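Xylooligosaccharide oxidase (Myceliophthora thermophila, PDB 5L6G) oxidises the C1 hydroxyl of xylooligosaccharides and related sugars to lactones, using a bicovalently bound FAD and reducing molecular oxygen to hydrogen peroxide. Local coordinates at residues His94-Phe99 / Ile449-Pro454; Gln338-Tyr343 / Tyr414-Gly419. One frame throughout, in Å; residues are numbered along the deposited sequence.

Interaction 1 (His94-Phe99 / Ile449-Pro454). With FAD (flavin-adenine dinucleotide), chain D; XYP (beta-D-xylopyranose), chain H.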
loop_
_atom_site.group_PDB
_atom_site.type_symbol
_atom_site.label_atom_id
_atom_site.label_comp_id
_atom_site.label_asym_id
_atom_site.label_seq_id
_atom_site.Cartn_x
_atom_site.Cartn_y
_atom_site.Cartn_z
ATOM N N HIS A 94 -3.776 6.977 5.414
ATOM C CA HIS A 94 -3.833 5.559 5.806
ATOM C C HIS A 94 -2.556 4.909 6.310
ATOM O O HIS A 94 -2.581 3.746 6.658
ATOM C CB HIS A 94 -4.457 4.705 4.683
ATOM C CG HIS A 94 -5.936 4.622 4.790
ATOM N ND1 HIS A 94 -6.599 3.535 5.348
ATOM C CD2 HIS A 94 -6.881 5.536 4.466
ATOM C CE1 HIS A 94 -7.898 3.811 5.352
ATOM N NE2 HIS A 94 -8.089 5.011 4.826
ATOM N N SER A 95 -1.443 5.636 6.378
ATOM C CA SER A 95 -0.226 5.022 6.907
ATOM C C SER A 95 -0.531 4.272 8.210
ATOM O O SER A 95 -1.022 4.852 9.164
ATOM C CB SER A 95 0.836 6.062 7.212
ATOM O OG SER A 95 1.899 5.441 7.902
ATOM N N TYR A 96 -0.147 3.007 8.273
ATOM C CA TYR A 96 -0.356 2.227 9.497
ATOM C C TYR A 96 0.508 2.746 10.672
ATOM O O TYR A 96 0.285 2.388 11.839
ATOM C CB TYR A 96 -0.044 0.772 9.227
ATOM C CG TYR A 96 -1.066 0.020 8.372
ATOM C CD1 TYR A 96 -2.161 0.659 7.774
ATOM C CD2 TYR A 96 -0.920 -1.331 8.168
ATOM C CE1 TYR A 96 -3.073 -0.060 7.006
ATOM C CE2 TYR A 96 -1.825 -2.054 7.416
ATOM C CZ TYR A 96 -2.895 -1.417 6.834
ATOM O OH TYR A 96 -3.794 -2.128 6.081
ATOM N N ALA A 97 1.513 3.554 10.349
ATOM C CA ALA A 97 2.424 4.120 11.343
ATOM C C ALA A 97 2.204 5.628 11.483
ATOM O O ALA A 97 2.962 6.328 12.161
ATOM C CB ALA A 97 3.853 3.846 10.919
ATOM N N SER A 98 1.161 6.125 10.819
ATOM C CA SER A 98 0.844 7.557 10.804
ATOM C C SER A 98 1.993 8.397 10.275
ATOM O O SER A 98 2.186 9.543 10.718
ATOM C CB SER A 98 0.422 8.047 12.203
ATOM O OG SER A 98 -0.720 7.354 12.688
ATOM N N PHE A 99 2.726 7.858 9.306
ATOM C CA PHE A 99 3.832 8.597 8.701
ATOM C C PHE A 99 3.434 9.847 7.911
ATOM O O PHE A 99 4.267 10.734 7.730
ATOM C CB PHE A 99 4.702 7.684 7.854
ATOM C CG PHE A 99 5.494 6.653 8.633
ATOM C CD1 PHE A 99 5.878 6.857 9.972
ATOM C CD2 PHE A 99 5.919 5.503 7.989
ATOM C CE1 PHE A 99 6.636 5.909 10.646
ATOM C CE2 PHE A 99 6.684 4.567 8.651
ATOM C CZ PHE A 99 7.038 4.764 9.975
ATOM N N ILE A 449 6.186 -1.429 2.900
ATOM C CA ILE A 449 5.911 -0.185 3.625
ATOM C C ILE A 449 4.471 0.341 3.483
ATOM O O ILE A 449 4.038 1.161 4.281
ATOM C CB ILE A 449 6.972 0.896 3.272
ATOM C CG1 ILE A 449 6.995 2.000 4.330
ATOM C CG2 ILE A 449 6.766 1.431 1.866
ATOM C CD1 ILE A 449 8.048 3.059 4.071
ATOM N N ASN A 450 3.698 -0.140 2.504
ATOM C CA ASN A 450 2.292 0.181 2.496
ATOM C C ASN A 450 1.548 -0.456 3.667
ATOM O O ASN A 450 0.432 -0.067 3.968
ATOM C CB ASN A 450 1.654 -0.133 1.148
ATOM C CG ASN A 450 1.733 1.044 0.198
ATOM O OD1 ASN A 450 2.006 2.160 0.626
ATOM N ND2 ASN A 450 1.489 0.805 -1.085
ATOM N N TYR A 451 2.182 -1.416 4.343
ATOM C CA TYR A 451 1.739 -1.869 5.671
ATOM C C TYR A 451 2.844 -1.529 6.703
ATOM O O TYR A 451 3.489 -2.401 7.316
ATOM C CB TYR A 451 1.431 -3.349 5.667
ATOM C CG TYR A 451 0.437 -3.780 4.612
ATOM C CD1 TYR A 451 -0.728 -3.076 4.391
ATOM C CD2 TYR A 451 0.684 -4.878 3.809
ATOM C CE1 TYR A 451 -1.638 -3.474 3.415
ATOM C CE2 TYR A 451 -0.212 -5.261 2.821
ATOM C CZ TYR A 451 -1.363 -4.555 2.629
ATOM O OH TYR A 451 -2.266 -4.934 1.648
ATOM N N ALA A 452 3.021 -0.239 6.890
ATOM C CA ALA A 452 4.150 0.288 7.630
ATOM C C ALA A 452 4.150 -0.208 9.065
ATOM O O ALA A 452 3.147 -0.121 9.748
ATOM C CB ALA A 452 4.136 1.799 7.603
ATOM N N ASP A 453 5.287 -0.736 9.484
ATOM C CA ASP A 453 5.423 -1.377 10.783
ATOM C C ASP A 453 6.414 -0.557 11.610
ATOM O O ASP A 453 7.616 -0.696 11.453
ATOM C CB ASP A 453 5.922 -2.803 10.548
ATOM C CG ASP A 453 6.265 -3.535 11.829
ATOM O OD1 ASP A 453 6.149 -2.943 12.926
ATOM O OD2 ASP A 453 6.679 -4.700 11.707
ATOM N N PRO A 454 5.911 0.283 12.525
ATOM C CA PRO A 454 6.823 1.131 13.303
ATOM C C PRO A 454 7.612 0.365 14.356
ATOM O O PRO A 454 8.397 0.974 15.084
ATOM C CB PRO A 454 5.885 2.150 13.951
ATOM C CG PRO A 454 4.573 1.440 14.044
ATOM C CD PRO A 454 4.501 0.512 12.869
HETATM P PA FAD D . -0.657 8.677 3.945
HETATM O O1A FAD D . -1.297 9.994 3.572
HETATM O O2A FAD D . -0.638 8.329 5.400
HETATM O O5B FAD D . 0.755 8.549 3.266
HETATM C C5B FAD D . 1.597 7.401 3.395
HETATM C C4B FAD D . 3.030 7.781 3.095
HETATM O O4B FAD D . 3.116 8.287 1.761
HETATM C C3B FAD D . 3.549 8.883 4.005
HETATM O O3B FAD D . 4.940 8.722 4.186
HETATM C C2B FAD D . 3.299 10.137 3.207
HETATM O O2B FAD D . 4.107 11.238 3.603
HETATM C C1B FAD D . 3.565 9.647 1.801
HETATM N N9A FAD D . 2.831 10.456 0.827
HETATM C C8A FAD D . 1.524 10.699 0.767
HETATM N N7A FAD D . 1.234 11.515 -0.275
HETATM C C5A FAD D . 2.399 11.763 -0.873
HETATM C C6A FAD D . 2.813 12.576 -2.014
HETATM N N6A FAD D . 1.842 13.220 -2.690
HETATM N N1A FAD D . 4.130 12.623 -2.302
HETATM C C2A FAD D . 5.062 11.955 -1.617
HETATM N N3A FAD D . 4.744 11.177 -0.541
HETATM C C4A FAD D . 3.443 11.069 -0.154
HETATM N N1 FAD D . -2.335 -1.324 0.517
HETATM C C2 FAD D . -2.266 -2.199 -0.535
HETATM O O2 FAD D . -1.164 -2.354 -1.131
HETATM N N3 FAD D . -3.369 -2.864 -0.959
HETATM C C4 FAD D . -4.586 -2.703 -0.385
HETATM O O4 FAD D . -5.622 -3.317 -0.767
HETATM C C4X FAD D . -4.737 -1.781 0.761
HETATM N N5 FAD D . -5.921 -1.559 1.402
HETATM C C5X FAD D . -6.054 -0.669 2.455
HETATM C C6 FAD D . -7.280 -0.427 3.088
HETATM C C7 FAD D . -7.350 0.474 4.163
HETATM C C7M FAD D . -8.686 0.689 4.830
HETATM C C8 FAD D . -6.133 1.230 4.621
HETATM C C8M FAD D . -6.196 2.269 5.736
HETATM C C9 FAD D . -4.931 0.982 3.967
HETATM C C9A FAD D . -4.835 0.053 2.916
HETATM N N10 FAD D . -3.608 -0.223 2.255
HETATM C C10 FAD D . -3.500 -1.112 1.184
HETATM C "C1'" FAD D . -2.362 0.429 2.642
HETATM C "C2'" FAD D . -2.099 1.674 1.855
HETATM O "O2'" FAD D . -1.609 1.270 0.574
HETATM C "C3'" FAD D . -0.994 2.412 2.591
HETATM O "O3'" FAD D . -1.376 2.700 3.941
HETATM C "C4'" FAD D . -0.704 3.716 1.842
HETATM O "O4'" FAD D . 0.679 4.054 2.022
HETATM C "C5'" FAD D . -1.625 4.800 2.341
HETATM O "O5'" FAD D . -1.624 5.891 1.417
HETATM P P FAD D . -2.245 7.255 1.911
HETATM O O1P FAD D . -1.991 8.347 0.920
HETATM O O2P FAD D . -3.661 7.041 2.341
HETATM O O3P FAD D . -1.480 7.455 3.304
HETATM O O1 XYP H . -4.638 -5.594 1.987
HETATM C C1 XYP H . -5.726 -4.820 2.486
HETATM C C2 XYP H . -7.024 -5.603 2.300
HETATM C C3 XYP H . -8.190 -4.912 2.996
HETATM C C4 XYP H . -7.837 -4.624 4.453
HETATM C C5 XYP H . -6.510 -3.860 4.553
HETATM O O2 XYP H . -7.283 -5.694 0.899
HETATM O O3 XYP H . -9.394 -5.686 2.861
HETATM O O4 XYP H . -8.847 -3.800 5.047
HETATM O O5 XYP H . -5.466 -4.527 3.850
HETATM O O HOH W 1 0.849 1.813 5.900
#

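Interaction 2 (Gln338-Tyr343 / Tyr414-Gly419)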
loop_
_atom_site.group_PDB
_atom_site.type_symbol
_atom_site.label_atom_id
_atom_site.label_comp_id
_atom_site.label_asym_id
_atom_site.label_seq_id
_atom_site.Cartn_x
_atom_site.Cartn_y
_atom_site.Cartn_z
ATOM N N GLN A 338 -12.499 7.657 9.014
ATOM C CA GLN A 338 -12.500 6.240 9.332
ATOM C C GLN A 338 -11.210 5.961 10.093
ATOM O O GLN A 338 -10.134 6.451 9.704
ATOM C CB GLN A 338 -12.567 5.376 8.068
ATOM C CG GLN A 338 -13.837 5.560 7.254
ATOM C CD GLN A 338 -15.085 5.246 8.051
ATOM O OE1 GLN A 338 -15.754 6.154 8.558
ATOM N NE2 GLN A 338 -15.400 3.955 8.184
ATOM N N SER A 339 -11.308 5.244 11.205
ATOM C CA SER A 339 -10.098 4.882 11.934
ATOM C C SER A 339 -10.266 3.562 12.693
ATOM O O SER A 339 -11.377 3.146 12.983
ATOM C CB SER A 339 -9.694 6.001 12.884
ATOM O OG SER A 339 -10.639 6.168 13.914
ATOM N N GLU A 340 -9.138 2.919 12.981
ATOM C CA GLU A 340 -9.086 1.682 13.760
ATOM C C GLU A 340 -7.898 1.747 14.684
ATOM O O GLU A 340 -7.004 2.604 14.514
ATOM C CB GLU A 340 -8.957 0.451 12.855
ATOM C CG GLU A 340 -10.072 0.343 11.842
ATOM C CD GLU A 340 -9.975 -0.859 10.943
ATOM O OE1 GLU A 340 -9.072 -1.710 11.091
ATOM O OE2 GLU A 340 -10.835 -0.949 10.053
ATOM N N THR A 341 -7.892 0.862 15.672
ATOM C CA THR A 341 -6.773 0.762 16.609
ATOM C C THR A 341 -6.138 -0.588 16.384
ATOM O O THR A 341 -6.787 -1.611 16.544
ATOM C CB THR A 341 -7.243 0.870 18.062
ATOM O OG1 THR A 341 -7.940 2.112 18.241
ATOM C CG2 THR A 341 -6.076 0.810 19.034
ATOM N N PHE A 342 -4.863 -0.607 16.029
ATOM C CA PHE A 342 -4.247 -1.854 15.629
ATOM C C PHE A 342 -2.720 -1.790 15.602
ATOM O O PHE A 342 -2.104 -0.699 15.661
ATOM C CB PHE A 342 -4.772 -2.262 14.240
ATOM C CG PHE A 342 -4.376 -1.301 13.145
ATOM C CD1 PHE A 342 -5.101 -0.143 12.931
ATOM C CD2 PHE A 342 -3.264 -1.541 12.352
ATOM C CE1 PHE A 342 -4.727 0.761 11.941
ATOM C CE2 PHE A 342 -2.898 -0.643 11.344
ATOM C CZ PHE A 342 -3.630 0.504 11.149
ATOM N N TYR A 343 -2.136 -2.990 15.502
ATOM C CA TYR A 343 -0.746 -3.174 15.121
ATOM C C TYR A 343 -0.731 -4.040 13.878
ATOM O O TYR A 343 -1.583 -4.885 13.728
ATOM C CB TYR A 343 0.068 -3.836 16.236
ATOM C CG TYR A 343 1.518 -4.051 15.863
ATOM C CD1 TYR A 343 2.285 -3.018 15.387
ATOM C CD2 TYR A 343 2.129 -5.288 16.006
ATOM C CE1 TYR A 343 3.617 -3.196 15.044
ATOM C CE2 TYR A 343 3.467 -5.478 15.675
ATOM C CZ TYR A 343 4.207 -4.416 15.191
ATOM O OH TYR A 343 5.541 -4.562 14.838
ATOM N N TYR A 414 -2.425 -8.338 10.771
ATOM C CA TYR A 414 -3.192 -7.221 11.308
ATOM C C TYR A 414 -3.779 -7.626 12.635
ATOM O O TYR A 414 -4.424 -8.661 12.738
ATOM C CB TYR A 414 -4.299 -6.868 10.329
ATOM C CG TYR A 414 -4.856 -5.469 10.411
ATOM C CD1 TYR A 414 -4.322 -4.448 9.634
ATOM C CD2 TYR A 414 -5.963 -5.176 11.191
ATOM C CE1 TYR A 414 -4.845 -3.166 9.670
ATOM C CE2 TYR A 414 -6.496 -3.886 11.227
ATOM C CZ TYR A 414 -5.929 -2.895 10.447
ATOM O OH TYR A 414 -6.450 -1.630 10.432
ATOM N N ASP A 415 -3.587 -6.793 13.648
ATOM C CA ASP A 415 -3.965 -7.142 15.023
ATOM C C ASP A 415 -4.690 -5.930 15.607
ATOM O O ASP A 415 -4.062 -4.939 15.959
ATOM C CB ASP A 415 -2.699 -7.515 15.801
ATOM C CG ASP A 415 -2.936 -7.746 17.276
ATOM O OD1 ASP A 415 -4.120 -7.857 17.719
ATOM O OD2 ASP A 415 -1.901 -7.819 18.013
ATOM N N ARG A 416 -6.016 -6.013 15.659
ATOM C CA ARG A 416 -6.883 -4.859 15.902
ATOM C C ARG A 416 -7.555 -5.007 17.256
ATOM O O ARG A 416 -8.028 -6.094 17.585
ATOM C CB ARG A 416 -7.961 -4.780 14.820
ATOM C CG ARG A 416 -8.985 -3.681 15.034
ATOM C CD ARG A 416 -10.057 -3.712 13.959
ATOM N NE ARG A 416 -11.000 -2.606 14.114
ATOM C CZ ARG A 416 -12.060 -2.415 13.330
ATOM N NH1 ARG A 416 -12.344 -3.263 12.345
ATOM N NH2 ARG A 416 -12.868 -1.394 13.558
ATOM N N SER A 417 -7.576 -3.938 18.038
ATOM C CA SER A 417 -8.300 -3.954 19.306
ATOM C C SER A 417 -9.465 -2.982 19.221
ATOM O O SER A 417 -9.371 -1.978 18.506
ATOM C CB SER A 417 -7.377 -3.563 20.471
ATOM O OG SER A 417 -6.829 -2.277 20.301
ATOM N N PHE A 418 -10.562 -3.304 19.917
ATOM C CA PHE A 418 -11.678 -2.373 20.076
ATOM C C PHE A 418 -11.564 -1.764 21.466
ATOM O O PHE A 418 -12.098 -2.272 22.440
ATOM C CB PHE A 418 -13.005 -3.084 19.913
ATOM C CG PHE A 418 -13.270 -3.542 18.521
ATOM C CD1 PHE A 418 -12.812 -4.767 18.082
ATOM C CD2 PHE A 418 -13.964 -2.737 17.628
ATOM C CE1 PHE A 418 -13.051 -5.193 16.781
ATOM C CE2 PHE A 418 -14.219 -3.165 16.325
ATOM C CZ PHE A 418 -13.758 -4.394 15.903
ATOM N N GLY A 419 -10.878 -0.662 21.562
ATOM C CA GLY A 419 -10.395 -0.223 22.866
ATOM C C GLY A 419 -8.888 -0.203 22.767
ATOM O O GLY A 419 -8.328 -0.563 21.719
HETATM O O HOH W 2 -10.305 -0.824 16.201
#

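Interaction 1 (His94-Phe99 / Ile449-Pro454)
Tyr96 and Ala452 face each other at the middle of this buried contact, their CA atoms 5.2 Å apart. The rings of Tyr96 and Tyr451 run side by side in one direction, planes at 26°, with little of one ring over the other, and CE2 of Tyr96 meets CD1 of Tyr451 at 3.4 Å. At its far end Tyr96 OH is hydrogen-bonded to Glu412 OE2, while Tyr451 OH and O1 of the bound xylose form a very short hydrogen bond of 2.5 Å. Tyrosine suits both places, a flat apolar body for packing and a polar tip: that of Tyr451 binds the sugar, that of Tyr96 holds Glu412, which binds it. The loop 94-99 belongs to the PCMH-type FAD-binding domain and carries His94, whose ND1 is covalently joined to C8M of the flavin; Asn450 OD1 in the berberine-like region accepts from ribityl O4'. A water unites the two loops, accepting from Tyr96 N and Ala452 N. Ala452 CB is small enough to sit among Ala97 CB, 3.9 Å away, and Phe99 CE2, and Ala97 CB also touches Pro454 CD. Within 94-99, Ser95 OG accepts from Ala97 N, an ST turn, and also from Phe99 N.

Interaction 2 (Gln338-Tyr343 / Tyr414-Gly419)
Phe342 and Tyr414 lie in an offset stack, ring centroids 4.4 Å apart and planes only 15° from parallel. The slide brings the phenol oxygen over the middle of the phenylalanine ring, with Tyr414 OH 3.2 Å from Phe342 CD1, while Phe342 CD2 lies over a face of the tyrosine. Phenylalanine offers a flat apolar face to the phenol; CG of Phe342, in the crowded position between backbone N and carbonyl carbon (chi1 65°), is itself 3.5 Å from Tyr414 CZ. Tyrosine adds to its stacking ring a hydroxyl that donates to Glu340 OE1 at 2.7 Å. The carboxylate stands almost perpendicular to the tyrosine ring, and the hydroxyl reaches OE1 from above the carboxylate plane.

Residues 341-343 and 414-417 are neighbouring antiparallel strands of the large sheet in the substrate half of this oxidase. Tyr343 and Asp415 form a hydrogen-bonded pair, with Tyr343 N donating to Asp415 O at 2.8 Å and Asp415 N to Tyr343 O; Phe342 and Arg416 are the adjoining non-hydrogen-bonded pair, which puts their side chains on one face of the sheet.

On that face the extended Arg416 chain carries its guanidinium against Glu340, the two flat groups stacked with planes 3° apart and Glu340 CD 3.5 Å above the guanidinium centre. Glutamate's extended chain thus lets one carboxylate serve tyrosine and arginine. OE2, 3.6 Å from Arg416 NH1, lies well out of the guanidinium plane, making this salt bridge electrostatic without a hydrogen bond. Phe418 CZ covers the opposite guanidinium face. Arginine's planar head allows this layering while NE still donates to an in-plane water that also accepts from Thr341 N and donates to Ser417 O. On the other face Thr341 CG2 packs against Ser417 OG, whose hydroxyl donates to Gly419 O.

The centres of the two contacts are 13 Å apart. Along the chain the order is 94-99, 338-343, 414-419, 449-454, so interaction 2 falls wholly between the two halves of interaction 1. The first contact joins loops of the FAD-binding and berberine-like regions, whereas the second pairs strands 341-349 and 409-417 of the eight-stranded antiparallel sheet. They touch directly: Tyr96 packs edge-to-face on Phe342 and also meets Tyr414, and Asp453 OD1 probably hydrogen-bonds Tyr343 OH. Glu412, on strand 409-417 of interaction 2, is a further point joining the two contacts. The loops that line the flavin and the sheet thereby meet beside the sugar, consistent with cofactor and substrate regions acting jointly at the active site.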